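Local coordinates for protein sortase (Actinomyces oris, PDB 2XWG) that is a class C sortase, a cysteine transpeptidase of the cell membrane that probably assembles fimbriae by joining pilin subunits covalently, at residues A62-L75 / L132-T144. Numbering follows the deposited sequence.
Sequences AETYNNNLESAPIL and LFGTSLPVGGPST
The backbones come closest at Asn66 and Ser136, their CA atoms 5.3 Å apart, where the last turns of helix 55-68 lie against the irregular loop joining strands 129-131 and 144-149. The extended tail after the helix then runs on past the type II turn 132-135, and Ile74 CG2 meets Thr135 CG2 at 4.2 Å. One direct hydrogen bond ties helix to loop: Leu137 N donates to Asn66 OD1 at 2.8 Å. The bond is bent, 136° at the hydrogen, with the donor a little off the carbonyl plane. With CG anti to the carbonyl carbon (chi1 -67°), the Asn66 amide reaches the loop; Asn66 ND2 lies 3.2 Å from Val139 CG2 and donates to a water that in turn donates to Gly140 O. An alanine here would probably leave the buried Leu137 N-H without its acceptor and that water without its amide donor. The Tyr65 and Leu137 side chains cross at about a right angle. Tyr65 CD1 lies 3.7 Å from Leu137 CG, and Tyr65 OH shares a second water with Gly134 N and Thr135 O. Leu69 CD2 presses on the Thr135-Ser136 peptide, and Ala62 CB meets both Val139 methyls. Thus a helix side chain can hold an irregular loop by accepting its backbone N-H, here docking the N-terminal helix, which also carries calcium ligand Glu58, onto the sortase beta-barrel.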
loop_
_atom_site.group_PDB
_atom_site.type_symbol
_atom_site.label_atom_id
_atom_site.label_comp_id
_atom_site.label_asym_id
_atom_site.label_seq_id
_atom_site.Cartn_x
_atom_site.Cartn_y
_atom_site.Cartn_z
ATOM N N ALA A 62 15.087 -2.349 4.379
ATOM C CA ALA A 62 13.734 -1.833 4.263
ATOM C C ALA A 62 13.463 -0.881 5.419
ATOM O O ALA A 62 12.956 0.224 5.216
ATOM C CB ALA A 62 12.723 -2.960 4.269
ATOM N N GLU A 63 13.808 -1.299 6.635
ATOM C CA GLU A 63 13.498 -0.477 7.806
ATOM C C GLU A 63 14.353 0.795 7.815
ATOM O O GLU A 63 13.905 1.866 8.238
ATOM C CB GLU A 63 13.657 -1.274 9.105
ATOM C CG GLU A 63 13.128 -2.713 9.003
ATOM C CD GLU A 63 12.526 -3.237 10.305
ATOM O OE1 GLU A 63 11.972 -2.409 11.077
ATOM O OE2 GLU A 63 12.603 -4.474 10.546
ATOM N N THR A 64 15.585 0.684 7.339
ATOM C CA THR A 64 16.392 1.879 7.160
ATOM C C THR A 64 15.701 2.812 6.166
ATOM O O THR A 64 15.511 3.986 6.476
ATOM C CB THR A 64 17.837 1.551 6.739
ATOM O OG1 THR A 64 18.518 0.940 7.846
ATOM C CG2 THR A 64 18.579 2.815 6.320
ATOM N N TYR A 65 15.284 2.289 5.008
ATOM C CA TYR A 65 14.526 3.087 4.029
ATOM C C TYR A 65 13.382 3.891 4.666
ATOM O O TYR A 65 13.279 5.112 4.484
ATOM C CB TYR A 65 13.966 2.225 2.886
ATOM C CG TYR A 65 13.224 3.031 1.813
ATOM C CD1 TYR A 65 11.890 3.389 1.970
ATOM C CD2 TYR A 65 13.872 3.441 0.651
ATOM C CE1 TYR A 65 11.219 4.134 0.993
ATOM C CE2 TYR A 65 13.213 4.176 -0.326
ATOM C CZ TYR A 65 11.893 4.521 -0.155
ATOM O OH TYR A 65 11.262 5.266 -1.133
ATOM N N ASN A 66 12.510 3.202 5.391
ATOM C CA ASN A 66 11.398 3.867 6.050
ATOM C C ASN A 66 11.864 5.010 6.948
ATOM O O ASN A 66 11.269 6.085 6.975
ATOM C CB ASN A 66 10.574 2.857 6.847
ATOM C CG ASN A 66 9.862 1.873 5.959
ATOM O OD1 ASN A 66 9.561 2.179 4.822
ATOM N ND2 ASN A 66 9.599 0.688 6.470
ATOM N N ASN A 67 12.948 4.769 7.672
ATOM C CA ASN A 67 13.467 5.730 8.637
ATOM C C ASN A 67 14.200 6.934 8.023
ATOM O O ASN A 67 14.233 8.021 8.612
ATOM C CB ASN A 67 14.319 4.999 9.676
ATOM C CG ASN A 67 13.478 4.118 10.586
ATOM O OD1 ASN A 67 12.325 4.444 10.884
ATOM N ND2 ASN A 67 14.041 2.993 11.024
ATOM N N ASN A 68 14.777 6.747 6.840
ATOM C CA ASN A 68 15.333 7.876 6.099
ATOM C C ASN A 68 14.304 8.524 5.163
ATOM O O ASN A 68 14.587 9.538 4.518
ATOM C CB ASN A 68 16.594 7.475 5.317
ATOM C CG ASN A 68 17.837 7.369 6.207
ATOM O OD1 ASN A 68 18.463 6.308 6.288
ATOM N ND2 ASN A 68 18.200 8.474 6.872
ATOM N N LEU A 69 13.110 7.938 5.101
ATOM C CA LEU A 69 12.063 8.446 4.219
ATOM C C LEU A 69 11.653 9.851 4.643
ATOM O O LEU A 69 11.315 10.098 5.807
ATOM C CB LEU A 69 10.846 7.514 4.206
ATOM C CG LEU A 69 9.842 7.691 3.057
ATOM C CD1 LEU A 69 10.509 7.452 1.703
ATOM C CD2 LEU A 69 8.668 6.767 3.236
ATOM N N GLU A 70 11.682 10.764 3.682
ATOM C CA GLU A 70 11.415 12.170 3.942
ATOM C C GLU A 70 10.007 12.587 3.509
ATOM O O GLU A 70 9.620 12.420 2.350
ATOM C CB GLU A 70 12.489 13.038 3.268
ATOM C CG GLU A 70 12.429 13.135 1.713
ATOM C CD GLU A 70 12.326 11.786 0.960
ATOM O OE1 GLU A 70 13.240 10.921 1.082
ATOM O OE2 GLU A 70 11.321 11.621 0.217
ATOM N N SER A 71 9.245 13.121 4.459
ATOM C CA SER A 71 7.917 13.671 4.186
ATOM C C SER A 71 7.925 14.604 2.969
ATOM O O SER A 71 8.882 15.354 2.752
ATOM C CB SER A 71 7.380 14.401 5.421
ATOM O OG SER A 71 8.394 15.185 6.030
ATOM N N ALA A 72 6.854 14.554 2.179
ATOM C CA ALA A 72 6.804 15.272 0.910
ATOM C C ALA A 72 5.367 15.346 0.393
ATOM O O ALA A 72 4.431 14.913 1.070
ATOM C CB ALA A 72 7.718 14.594 -0.118
ATOM N N PRO A 73 5.178 15.919 -0.806
ATOM C CA PRO A 73 3.832 15.848 -1.365
ATOM C C PRO A 73 3.610 14.452 -1.932
ATOM O O PRO A 73 4.445 13.991 -2.721
ATOM C CB PRO A 73 3.866 16.870 -2.519
ATOM C CG PRO A 73 5.186 17.589 -2.411
ATOM C CD PRO A 73 6.102 16.640 -1.700
ATOM N N ILE A 74 2.533 13.785 -1.520
ATOM C CA ILE A 74 2.110 12.562 -2.191
ATOM C C ILE A 74 0.916 12.828 -3.094
ATOM O O ILE A 74 -0.165 13.156 -2.625
ATOM C CB ILE A 74 1.764 11.430 -1.213
ATOM C CG1 ILE A 74 1.706 11.946 0.218
ATOM C CG2 ILE A 74 2.781 10.310 -1.337
ATOM C CD1 ILE A 74 1.402 10.864 1.230
ATOM N N LEU A 75 1.134 12.683 -4.398
ATOM C CA LEU A 75 0.102 12.887 -5.408
ATOM C C LEU A 75 -0.817 11.654 -5.536
ATOM O O LEU A 75 -0.414 10.543 -5.186
ATOM C CB LEU A 75 0.769 13.201 -6.755
ATOM C CG LEU A 75 1.470 14.558 -6.967
ATOM C CD1 LEU A 75 0.587 15.561 -7.724
ATOM C CD2 LEU A 75 1.983 15.178 -5.658
ATOM N N LEU A 132 2.586 2.623 -3.119
ATOM C CA LEU A 132 2.716 4.032 -3.473
ATOM C C LEU A 132 4.089 4.615 -3.157
ATOM O O LEU A 132 4.384 4.928 -2.000
ATOM C CB LEU A 132 1.623 4.853 -2.804
ATOM C CG LEU A 132 1.490 6.266 -3.343
ATOM C CD1 LEU A 132 1.398 6.221 -4.849
ATOM C CD2 LEU A 132 0.275 6.932 -2.774
ATOM N N PHE A 133 4.913 4.760 -4.198
ATOM C CA PHE A 133 6.232 5.355 -4.065
ATOM C C PHE A 133 6.105 6.690 -3.359
ATOM O O PHE A 133 5.330 7.553 -3.760
ATOM C CB PHE A 133 6.892 5.521 -5.428
ATOM C CG PHE A 133 8.214 6.260 -5.394
ATOM C CD1 PHE A 133 9.331 5.694 -4.790
ATOM C CD2 PHE A 133 8.343 7.503 -6.005
ATOM C CE1 PHE A 133 10.550 6.362 -4.765
ATOM C CE2 PHE A 133 9.552 8.179 -5.986
ATOM C CZ PHE A 133 10.669 7.598 -5.365
ATOM N N GLY A 134 6.859 6.845 -2.280
ATOM C CA GLY A 134 6.736 8.019 -1.451
ATOM C C GLY A 134 6.264 7.632 -0.076
ATOM O O GLY A 134 6.478 8.382 0.870
ATOM N N THR A 135 5.622 6.468 0.044
ATOM C CA THR A 135 5.136 6.014 1.351
ATOM C C THR A 135 6.033 4.895 1.892
ATOM O O THR A 135 6.901 4.398 1.180
ATOM C CB THR A 135 3.664 5.553 1.294
ATOM O OG1 THR A 135 3.560 4.355 0.520
ATOM C CG2 THR A 135 2.816 6.615 0.642
ATOM N N SER A 136 5.830 4.525 3.150
ATOM C CA SER A 136 6.653 3.521 3.795
ATOM C C SER A 136 6.492 2.163 3.121
ATOM O O SER A 136 5.389 1.769 2.755
ATOM C CB SER A 136 6.259 3.400 5.269
ATOM O OG SER A 136 6.165 4.671 5.896
ATOM N N LEU A 137 7.593 1.444 2.964
ATOM C CA LEU A 137 7.544 0.066 2.492
ATOM C C LEU A 137 6.710 -0.768 3.456
ATOM O O LEU A 137 6.707 -0.501 4.650
ATOM C CB LEU A 137 8.970 -0.489 2.398
ATOM C CG LEU A 137 9.901 0.282 1.460
ATOM C CD1 LEU A 137 11.294 -0.302 1.480
ATOM C CD2 LEU A 137 9.348 0.309 0.046
ATOM N N PRO A 138 6.002 -1.789 2.952
ATOM C CA PRO A 138 5.124 -2.575 3.834
ATOM C C PRO A 138 5.865 -3.611 4.692
ATOM O O PRO A 138 5.692 -4.824 4.485
ATOM C CB PRO A 138 4.202 -3.296 2.849
ATOM C CG PRO A 138 5.010 -3.435 1.607
ATOM C CD PRO A 138 5.912 -2.225 1.545
ATOM N N VAL A 139 6.673 -3.142 5.640
ATOM C CA VAL A 139 7.364 -4.025 6.578
ATOM C C VAL A 139 6.984 -3.619 7.993
ATOM O O VAL A 139 7.596 -4.064 8.969
ATOM C CB VAL A 139 8.904 -3.959 6.422
ATOM C CG1 VAL A 139 9.389 -4.784 5.221
ATOM C CG2 VAL A 139 9.361 -2.507 6.315
ATOM N N GLY A 140 5.961 -2.781 8.111
ATOM C CA GLY A 140 5.488 -2.389 9.422
ATOM C C GLY A 140 6.545 -1.668 10.246
ATOM O O GLY A 140 7.584 -1.252 9.732
ATOM N N GLY A 141 6.283 -1.509 11.538
ATOM C CA GLY A 141 7.229 -0.829 12.394
ATOM C C GLY A 141 6.736 0.567 12.688
ATOM O O GLY A 141 5.702 0.973 12.165
ATOM N N PRO A 142 7.485 1.323 13.503
ATOM C CA PRO A 142 6.966 2.557 14.097
ATOM C C PRO A 142 7.216 3.775 13.211
ATOM O O PRO A 142 8.217 3.818 12.494
ATOM C CB PRO A 142 7.782 2.660 15.378
ATOM C CG PRO A 142 9.129 1.934 15.042
ATOM C CD PRO A 142 8.924 1.150 13.772
ATOM N N SER A 143 6.319 4.753 13.264
ATOM C CA SER A 143 6.410 5.906 12.369
ATOM C C SER A 143 6.420 5.444 10.909
ATOM O O SER A 143 7.246 5.885 10.098
ATOM C CB SER A 143 7.658 6.744 12.679
ATOM O OG SER A 143 7.637 7.231 14.015
ATOM N N THR A 144 5.508 4.538 10.577
ATOM C CA THR A 144 5.398 4.074 9.203
ATOM C C THR A 144 3.951 4.118 8.779
ATOM O O THR A 144 3.049 3.760 9.536
ATOM C CB THR A 144 5.927 2.637 9.009
ATOM O OG1 THR A 144 5.039 1.704 9.637
ATOM C CG2 THR A 144 7.322 2.492 9.599
HETATM O O HOH W 1 8.423 4.831 -1.134
HETATM O O HOH W 2 10.019 0.122 9.090
#